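PDB 3OFK: nodulation protein S from Bradyrhizobium sp., which acts as an S-adenosylmethionine-dependent N-methyltransferase that probably takes part in the synthesis of rhizobial Nod factors. Local coordinates for residues 37-42 and 62-67; 68-71 and 75-78. All coordinates share one frame; numbering follows the deposited sequence.

Contact 1. Residues 37-42 and 62-67; sequences ERHTQL and AGAFTE. With SAH (S-adenosyl-L-homocysteine), chain E.
His39 on helix 33-46 and Phe65 in the first turn of the helix that follows the 62-63 loop bring their CA atoms to 6.7 Å. The two helices pack against each other in this Rossmann-like methyltransferase fold, where Leu42 and Phe65 also touch Val119 of strand 115-121. Segment 37-42 holds the carboxylate of S-adenosyl-L-homocysteine, and Ala64 and Phe65 pack on His39, one of the residues that bind it. His39 NE2 donates to SAH OXT at 2.8 Å in a nearly straight bond (166°) in the plane of the imidazole, and Arg38 NH1 reaches SAH O at 2.8 Å. Arg38 NH2 spans both carboxylate oxygens with longer bonds, so each oxygen is gripped twice by this helix. The bend of the arginine at chi3 (62°) turns its guanidinium edge to the ligand. Ala64 CB abuts the rim of the imidazole, 3.8 Å from His39 CE1. Phe65 CB lies over one face of the His39 ring, and the Phe65 ring turns its edge to that ring in a T-shaped pair, centroids 5.2 Å apart and planes at 68°. An alanine here, in place of His39, would probably leave SAH OXT without its short imidazole bond and Phe65 without the ring against which it packs. Leu42 CD2 lies over the centre of one face of the Phe65 ring, a CH-pi contact at 3.6 Å from its centroid. At the phenyl edge, near the ring plane, Phe65 CE1 meets the carbonyl His39 O at 3.5 Å.

Contact 2. Residues 68-71 and 75-78; sequences KLAP and RLTV
The carbonyl oxygen of Ala70 accepts a hydrogen bond from His98 NE2, and Leu76, the residue that Ala70 touches across the contact, is itself tied through its backbone to His98 and Ser100. Segment 68-71 and strand 73-80 are thus both bonded to His98, just before strand 99-103. Between 68-71 and 75-78 themselves the contact is wholly apolar, with the CA atoms of Ala70 and Leu76 6.6 Å apart. Leu76 carries it by spreading its two methyl groups over two neighbours. With CG anti to the backbone N (chi1 -180°), its side chain reaches from the strand toward Leu69 and Ala70, and the fork divides there. Leu76 CD1 meets Leu69 CD2 at 3.8 Å, the two leucine side chains crossing at about a right angle. Leu76 CD2 turns to Ala70, lying 4.0 Å from Ala70 CA and 4.1 Å from Ala70 CB. Leu69 also packs on Leu117 and Val119 of strand 115-121, while Ala70 reaches Ile99 of strand 99-103 and Trp96, so the buried apolar layer continues beyond the two segments. Such leucine packing, where the chain leaves helix 64-69 and enters the parallel strand 73-80, belongs to the beta-alpha-beta unit of strand 52-58, helix 64-69 and strand 73-80 in the Rossmann-like fold.

Contact 1 closes along the chain before contact 2 opens; their centres lie 11 Å apart, and both use helix 64-69. Its first turn faces helix 33-46; its last turn rests on strand 73-80, whose Asp80 binds SAH further along. A polar contact and methyl packing join the two directly. Lys68 NZ lies 2.9 Å from His39 ND1 in a probable hydrogen bond, consistent with NE2 being the nitrogen that donates to the ligand carboxylate. Thr66 CG2 packs 3.8 Å from Val78 CG2 and 3.9 Å from Leu76 CD2, continuing the apolar layer between helix and strand. One short helix therefore links the SAH pocket to the parallel strands of the sheet.

Contact 1. Residues 37-42 and 62-67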
ATOM      1  N   GLU A  37       2.687   1.662  14.438  1.00 48.69           N
ATOM      2  CA  GLU A  37       3.265   0.300  14.555  1.00 49.86           C
ATOM      3  C   GLU A  37       3.191  -0.467  13.223  1.00 47.22           C
ATOM      4  O   GLU A  37       4.129  -1.179  12.858  1.00 46.15           O
ATOM      5  CB  GLU A  37       2.609  -0.559  15.651  1.00 52.35           C
ATOM      6  CG  GLU A  37       3.620  -1.559  16.228  1.00 58.36           C
ATOM      7  CD  GLU A  37       3.032  -2.867  16.713  1.00 69.37           C
ATOM      8  OE1 GLU A  37       1.942  -2.857  17.333  1.00 68.80           O
ATOM      9  OE2 GLU A  37       3.686  -3.916  16.482  1.00 71.88           O
ATOM     10  N   ARG A  38       2.081  -0.313  12.508  1.00 45.95           N
ATOM     11  CA  ARG A  38       1.965  -0.929  11.184  1.00 45.37           C
ATOM     12  C   ARG A  38       3.035  -0.429  10.220  1.00 43.42           C
ATOM     13  O   ARG A  38       3.659  -1.215   9.499  1.00 42.62           O
ATOM     14  CB  ARG A  38       0.582  -0.668  10.573  1.00 44.36           C
ATOM     15  CG  ARG A  38       0.342  -1.409   9.303  1.00 42.90           C
ATOM     16  CD  ARG A  38      -1.096  -1.216   8.824  1.00 41.71           C
ATOM     17  NE  ARG A  38      -1.417   0.180   8.523  1.00 37.96           N
ATOM     18  CZ  ARG A  38      -1.042   0.854   7.419  1.00 43.46           C
ATOM     19  NH1 ARG A  38      -0.301   0.306   6.450  1.00 39.95           N
ATOM     20  NH2 ARG A  38      -1.421   2.117   7.284  1.00 40.31           N
ATOM     21  N   HIS A  39       3.210   0.890  10.209  1.00 42.33           N
ATOM     22  CA  HIS A  39       4.253   1.526   9.452  1.00 40.68           C
ATOM     23  C   HIS A  39       5.651   1.095   9.842  1.00 41.93           C
ATOM     24  O   HIS A  39       6.516   0.976   8.979  1.00 40.84           O
ATOM     25  CB  HIS A  39       4.140   3.041   9.588  1.00 40.58           C
ATOM     26  CG  HIS A  39       3.141   3.659   8.671  1.00 39.22           C
ATOM     27  ND1 HIS A  39       3.061   5.022   8.474  1.00 42.05           N
ATOM     28  CD2 HIS A  39       2.228   3.104   7.841  1.00 38.92           C
ATOM     29  CE1 HIS A  39       2.107   5.281   7.599  1.00 37.52           C
ATOM     30  NE2 HIS A  39       1.601   4.133   7.185  1.00 35.02           N
ATOM     31  N   THR A  40       5.879   0.891  11.135  1.00 43.66           N
ATOM     32  CA  THR A  40       7.157   0.359  11.620  1.00 45.77           C
ATOM     33  C   THR A  40       7.407  -1.014  10.995  1.00 45.76           C
ATOM     34  O   THR A  40       8.486  -1.246  10.440  1.00 44.50           O
ATOM     35  CB  THR A  40       7.216   0.314  13.169  1.00 48.63           C
ATOM     36  OG1 THR A  40       7.066   1.646  13.688  1.00 45.50           O
ATOM     37  CG2 THR A  40       8.533  -0.268  13.649  1.00 49.87           C
ATOM     38  N   GLN A  41       6.393  -1.892  11.031  1.00 45.68           N
ATOM     39  CA  GLN A  41       6.509  -3.208  10.389  1.00 46.56           C
ATOM     40  C   GLN A  41       6.673  -3.125   8.883  1.00 44.42           C
ATOM     41  O   GLN A  41       7.504  -3.795   8.282  1.00 45.21           O
ATOM     42  CB  GLN A  41       5.287  -4.092  10.703  1.00 47.92           C
ATOM     43  CG  GLN A  41       5.194  -4.565  12.162  1.00 48.15           C
ATOM     44  CD  GLN A  41       6.472  -5.175  12.675  1.00 54.17           C
ATOM     45  OE1 GLN A  41       7.184  -5.870  11.941  1.00 51.00           O
ATOM     46  NE2 GLN A  41       6.779  -4.922  13.953  1.00 53.76           N
ATOM     47  N   LEU A  42       5.857  -2.310   8.268  1.00 43.07           N
ATOM     48  CA  LEU A  42       5.972  -2.091   6.832  1.00 41.32           C
ATOM     49  C   LEU A  42       7.399  -1.598   6.432  1.00 41.13           C
ATOM     50  O   LEU A  42       7.992  -2.122   5.488  1.00 40.08           O
ATOM     51  CB  LEU A  42       4.866  -1.121   6.377  1.00 41.29           C
ATOM     52  CG  LEU A  42       4.460  -1.182   4.915  1.00 38.41           C
ATOM     53  CD1 LEU A  42       3.633  -2.446   4.644  1.00 38.96           C
ATOM     54  CD2 LEU A  42       3.699   0.054   4.512  1.00 40.35           C
ATOM     55  N   ALA A  62      -1.600  10.879   2.713  1.00 32.88           N
ATOM     56  CA  ALA A  62      -0.944  12.191   2.919  1.00 33.41           C
ATOM     57  C   ALA A  62       0.589  12.124   3.011  1.00 33.74           C
ATOM     58  O   ALA A  62       1.212  13.110   3.357  1.00 35.86           O
ATOM     59  CB  ALA A  62      -1.500  12.914   4.142  1.00 35.61           C
ATOM     60  N   GLY A  63       1.190  10.988   2.711  1.00 33.18           N
ATOM     61  CA  GLY A  63       2.657  10.890   2.628  1.00 33.23           C
ATOM     62  C   GLY A  63       3.336  10.401   3.890  1.00 33.78           C
ATOM     63  O   GLY A  63       4.560  10.460   3.972  1.00 34.22           O
ATOM     64  N   ALA A  64       2.565   9.948   4.884  1.00 35.97           N
ATOM     65  CA  ALA A  64       3.171   9.502   6.158  1.00 37.18           C
ATOM     66  C   ALA A  64       4.201   8.395   5.938  1.00 37.44           C
ATOM     67  O   ALA A  64       5.306   8.465   6.511  1.00 38.88           O
ATOM     68  CB  ALA A  64       2.134   9.091   7.184  1.00 37.53           C
ATOM     69  N   PHE A  65       3.875   7.392   5.116  1.00 36.06           N
ATOM     70  CA  PHE A  65       4.819   6.316   4.836  1.00 36.08           C
ATOM     71  C   PHE A  65       5.854   6.705   3.783  1.00 35.82           C
ATOM     72  O   PHE A  65       7.020   6.335   3.913  1.00 37.90           O
ATOM     73  CB  PHE A  65       4.140   4.981   4.476  1.00 35.21           C
ATOM     74  CG  PHE A  65       5.110   3.832   4.459  1.00 37.25           C
ATOM     75  CD1 PHE A  65       5.486   3.219   5.649  1.00 38.38           C
ATOM     76  CD2 PHE A  65       5.702   3.425   3.290  1.00 33.85           C
ATOM     77  CE1 PHE A  65       6.425   2.194   5.667  1.00 33.88           C
ATOM     78  CE2 PHE A  65       6.620   2.395   3.281  1.00 37.32           C
ATOM     79  CZ  PHE A  65       6.990   1.776   4.512  1.00 36.85           C
ATOM     80  N   THR A  66       5.445   7.473   2.773  1.00 33.98           N
ATOM     81  CA  THR A  66       6.339   7.982   1.750  1.00 32.81           C
ATOM     82  C   THR A  66       7.551   8.652   2.424  1.00 33.88           C
ATOM     83  O   THR A  66       8.703   8.373   2.064  1.00 34.32           O
ATOM     84  CB  THR A  66       5.631   9.010   0.850  1.00 32.83           C
ATOM     85  OG1 THR A  66       4.284   8.608   0.609  1.00 28.63           O
ATOM     86  CG2 THR A  66       6.385   9.204  -0.483  1.00 29.20           C
ATOM     87  N   GLU A  67       7.259   9.467   3.439  1.00 34.67           N
ATOM     88  CA  GLU A  67       8.255  10.224   4.201  1.00 35.48           C
ATOM     89  C   GLU A  67       9.267   9.345   4.931  1.00 35.62           C
ATOM     90  O   GLU A  67      10.423   9.737   5.113  1.00 37.25           O
ATOM     91  CB  GLU A  67       7.528  11.126   5.212  1.00 37.46           C
ATOM     92  CG  GLU A  67       8.460  11.889   6.150  1.00 45.08           C
ATOM     93  CD  GLU A  67       7.835  13.117   6.769  1.00 55.38           C
ATOM     94  OE1 GLU A  67       6.700  12.989   7.305  1.00 54.72           O
ATOM     95  OE2 GLU A  67       8.487  14.205   6.690  1.00 60.53           O
TER
HETATM   96  N   SAH E 217      -0.055   2.817   1.622  1.00 32.84           N
HETATM   97  CA  SAH E 217      -0.300   3.847   2.625  1.00 33.52           C
HETATM   98  CB  SAH E 217      -1.629   4.541   2.340  1.00 32.17           C
HETATM   99  CG  SAH E 217      -2.923   3.752   2.470  1.00 34.19           C
HETATM  100  SD  SAH E 217      -4.448   4.747   2.323  1.00 34.45           S
HETATM  101  C   SAH E 217      -0.270   3.329   4.072  1.00 33.78           C
HETATM  102  O   SAH E 217      -0.311   2.122   4.319  1.00 33.87           O
HETATM  103  OXT SAH E 217      -0.203   4.116   5.014  1.00 32.80           O
HETATM  104  C5' SAH E 217      -4.865   4.190   0.637  1.00 33.43           C
HETATM  105  C4' SAH E 217      -4.349   5.002  -0.534  1.00 35.23           C
HETATM  106  O4' SAH E 217      -4.569   4.256  -1.731  1.00 32.34           O
HETATM  107  C3' SAH E 217      -5.038   6.353  -0.715  1.00 32.65           C
HETATM  108  O3' SAH E 217      -4.059   7.362  -1.001  1.00 31.55           O
HETATM  109  C2' SAH E 217      -5.963   6.105  -1.918  1.00 31.85           C
HETATM  110  O2' SAH E 217      -6.212   7.278  -2.654  1.00 32.22           O
HETATM  111  C1' SAH E 217      -5.143   5.116  -2.700  1.00 30.19           C
HETATM  112  N9  SAH E 217      -5.833   4.278  -3.708  1.00 31.03           N
HETATM  113  C8  SAH E 217      -7.064   3.683  -3.602  1.00 31.85           C
HETATM  114  N7  SAH E 217      -7.284   2.971  -4.728  1.00 26.12           N
HETATM  115  C5  SAH E 217      -6.222   3.091  -5.545  1.00 34.67           C
HETATM  116  C6  SAH E 217      -5.968   2.502  -6.783  1.00 31.12           C
HETATM  117  N6  SAH E 217      -6.941   1.747  -7.368  1.00 31.78           N
HETATM  118  N1  SAH E 217      -4.778   2.793  -7.403  1.00 36.19           N
HETATM  119  C2  SAH E 217      -3.845   3.606  -6.769  1.00 37.13           C
HETATM  120  N3  SAH E 217      -4.107   4.156  -5.518  1.00 32.93           N
HETATM  121  C4  SAH E 217      -5.280   3.885  -4.902  1.00 31.74           C

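Contact 2. Residues 68-71 and 75-78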
ATOM      1  N   LYS A  68       8.802   8.180   5.372  1.00 34.91           N
ATOM      2  CA  LYS A  68       9.640   7.207   6.076  1.00 35.76           C
ATOM      3  C   LYS A  68      10.452   6.374   5.090  1.00 36.52           C
ATOM      4  O   LYS A  68      11.587   6.023   5.343  1.00 39.55           O
ATOM      5  CB  LYS A  68       8.736   6.317   6.933  1.00 35.96           C
ATOM      6  CG  LYS A  68       8.020   7.098   8.050  1.00 37.46           C
ATOM      7  CD  LYS A  68       6.978   6.268   8.798  1.00 42.87           C
ATOM      8  CE  LYS A  68       6.043   7.185   9.568  1.00 49.51           C
ATOM      9  NZ  LYS A  68       4.898   6.473  10.173  1.00 53.45           N
ATOM     10  N   LEU A  69       9.876   6.118   3.929  1.00 35.05           N
ATOM     11  CA  LEU A  69      10.510   5.315   2.891  1.00 35.79           C
ATOM     12  C   LEU A  69      11.541   6.071   2.060  1.00 35.91           C
ATOM     13  O   LEU A  69      12.588   5.503   1.720  1.00 36.62           O
ATOM     14  CB  LEU A  69       9.429   4.755   1.969  1.00 35.58           C
ATOM     15  CG  LEU A  69       9.819   3.645   0.982  1.00 35.14           C
ATOM     16  CD1 LEU A  69      10.258   2.372   1.725  1.00 33.61           C
ATOM     17  CD2 LEU A  69       8.624   3.373   0.041  1.00 33.77           C
ATOM     18  N   ALA A  70      11.274   7.350   1.762  1.00 35.66           N
ATOM     19  CA  ALA A  70      12.080   8.127   0.795  1.00 35.91           C
ATOM     20  C   ALA A  70      13.587   8.122   1.039  1.00 36.89           C
ATOM     21  O   ALA A  70      14.352   7.915   0.089  1.00 36.73           O
ATOM     22  CB  ALA A  70      11.560   9.629   0.628  1.00 35.63           C
ATOM     23  N   PRO A  71      14.036   8.345   2.300  1.00 37.21           N
ATOM     24  CA  PRO A  71      15.469   8.439   2.519  1.00 38.75           C
ATOM     25  C   PRO A  71      16.248   7.158   2.253  1.00 39.35           C
ATOM     26  O   PRO A  71      17.474   7.188   2.234  1.00 39.52           O
ATOM     27  CB  PRO A  71      15.587   8.806   3.993  1.00 40.88           C
ATOM     28  CG  PRO A  71      14.196   9.129   4.459  1.00 39.85           C
ATOM     29  CD  PRO A  71      13.257   8.531   3.541  1.00 38.24           C
ATOM     30  N   ARG A  75      16.033   6.085  -5.922  1.00 38.58           N
ATOM     31  CA  ARG A  75      14.882   6.679  -6.618  1.00 37.86           C
ATOM     32  C   ARG A  75      13.602   6.078  -6.053  1.00 35.09           C
ATOM     33  O   ARG A  75      13.552   4.881  -5.726  1.00 35.01           O
ATOM     34  CB  ARG A  75      14.972   6.421  -8.129  1.00 38.95           C
ATOM     35  CG  ARG A  75      16.087   7.158  -8.826  1.00 45.91           C
ATOM     36  CD  ARG A  75      16.053   6.989 -10.373  1.00 60.00           C
ATOM     37  NE  ARG A  75      14.904   7.670 -10.988  1.00 68.36           N
ATOM     38  CZ  ARG A  75      13.826   7.084 -11.519  1.00 73.34           C
ATOM     39  NH1 ARG A  75      13.690   5.762 -11.569  1.00 75.43           N
ATOM     40  NH2 ARG A  75      12.863   7.843 -12.026  1.00 75.90           N
ATOM     41  N   LEU A  76      12.566   6.912  -5.951  1.00 32.55           N
ATOM     42  CA  LEU A  76      11.230   6.492  -5.491  1.00 30.94           C
ATOM     43  C   LEU A  76      10.189   7.021  -6.477  1.00 31.45           C
ATOM     44  O   LEU A  76      10.223   8.214  -6.853  1.00 29.64           O
ATOM     45  CB  LEU A  76      10.911   7.040  -4.085  1.00 31.13           C
ATOM     46  CG  LEU A  76       9.570   6.724  -3.388  1.00 27.00           C
ATOM     47  CD1 LEU A  76       9.297   5.178  -3.263  1.00 31.92           C
ATOM     48  CD2 LEU A  76       9.440   7.397  -2.061  1.00 31.83           C
ATOM     49  N   THR A  77       9.287   6.137  -6.904  1.00 31.45           N
ATOM     50  CA  THR A  77       8.082   6.500  -7.641  1.00 30.56           C
ATOM     51  C   THR A  77       6.865   6.230  -6.759  1.00 30.39           C
ATOM     52  O   THR A  77       6.791   5.212  -6.053  1.00 29.94           O
ATOM     53  CB  THR A  77       8.056   5.691  -8.968  1.00 31.59           C
ATOM     54  OG1 THR A  77       9.260   6.014  -9.667  1.00 34.19           O
ATOM     55  CG2 THR A  77       6.785   5.965  -9.851  1.00 31.06           C
ATOM     56  N   VAL A  78       5.885   7.126  -6.822  1.00 29.07           N
ATOM     57  CA  VAL A  78       4.683   7.010  -5.982  1.00 28.80           C
ATOM     58  C   VAL A  78       3.420   7.201  -6.887  1.00 29.69           C
ATOM     59  O   VAL A  78       3.335   8.148  -7.685  1.00 30.11           O
ATOM     60  CB  VAL A  78       4.678   8.099  -4.933  1.00 28.93           C
ATOM     61  CG1 VAL A  78       3.391   8.027  -4.046  1.00 24.76           C
ATOM     62  CG2 VAL A  78       5.918   8.041  -4.067  1.00 31.84           C
TER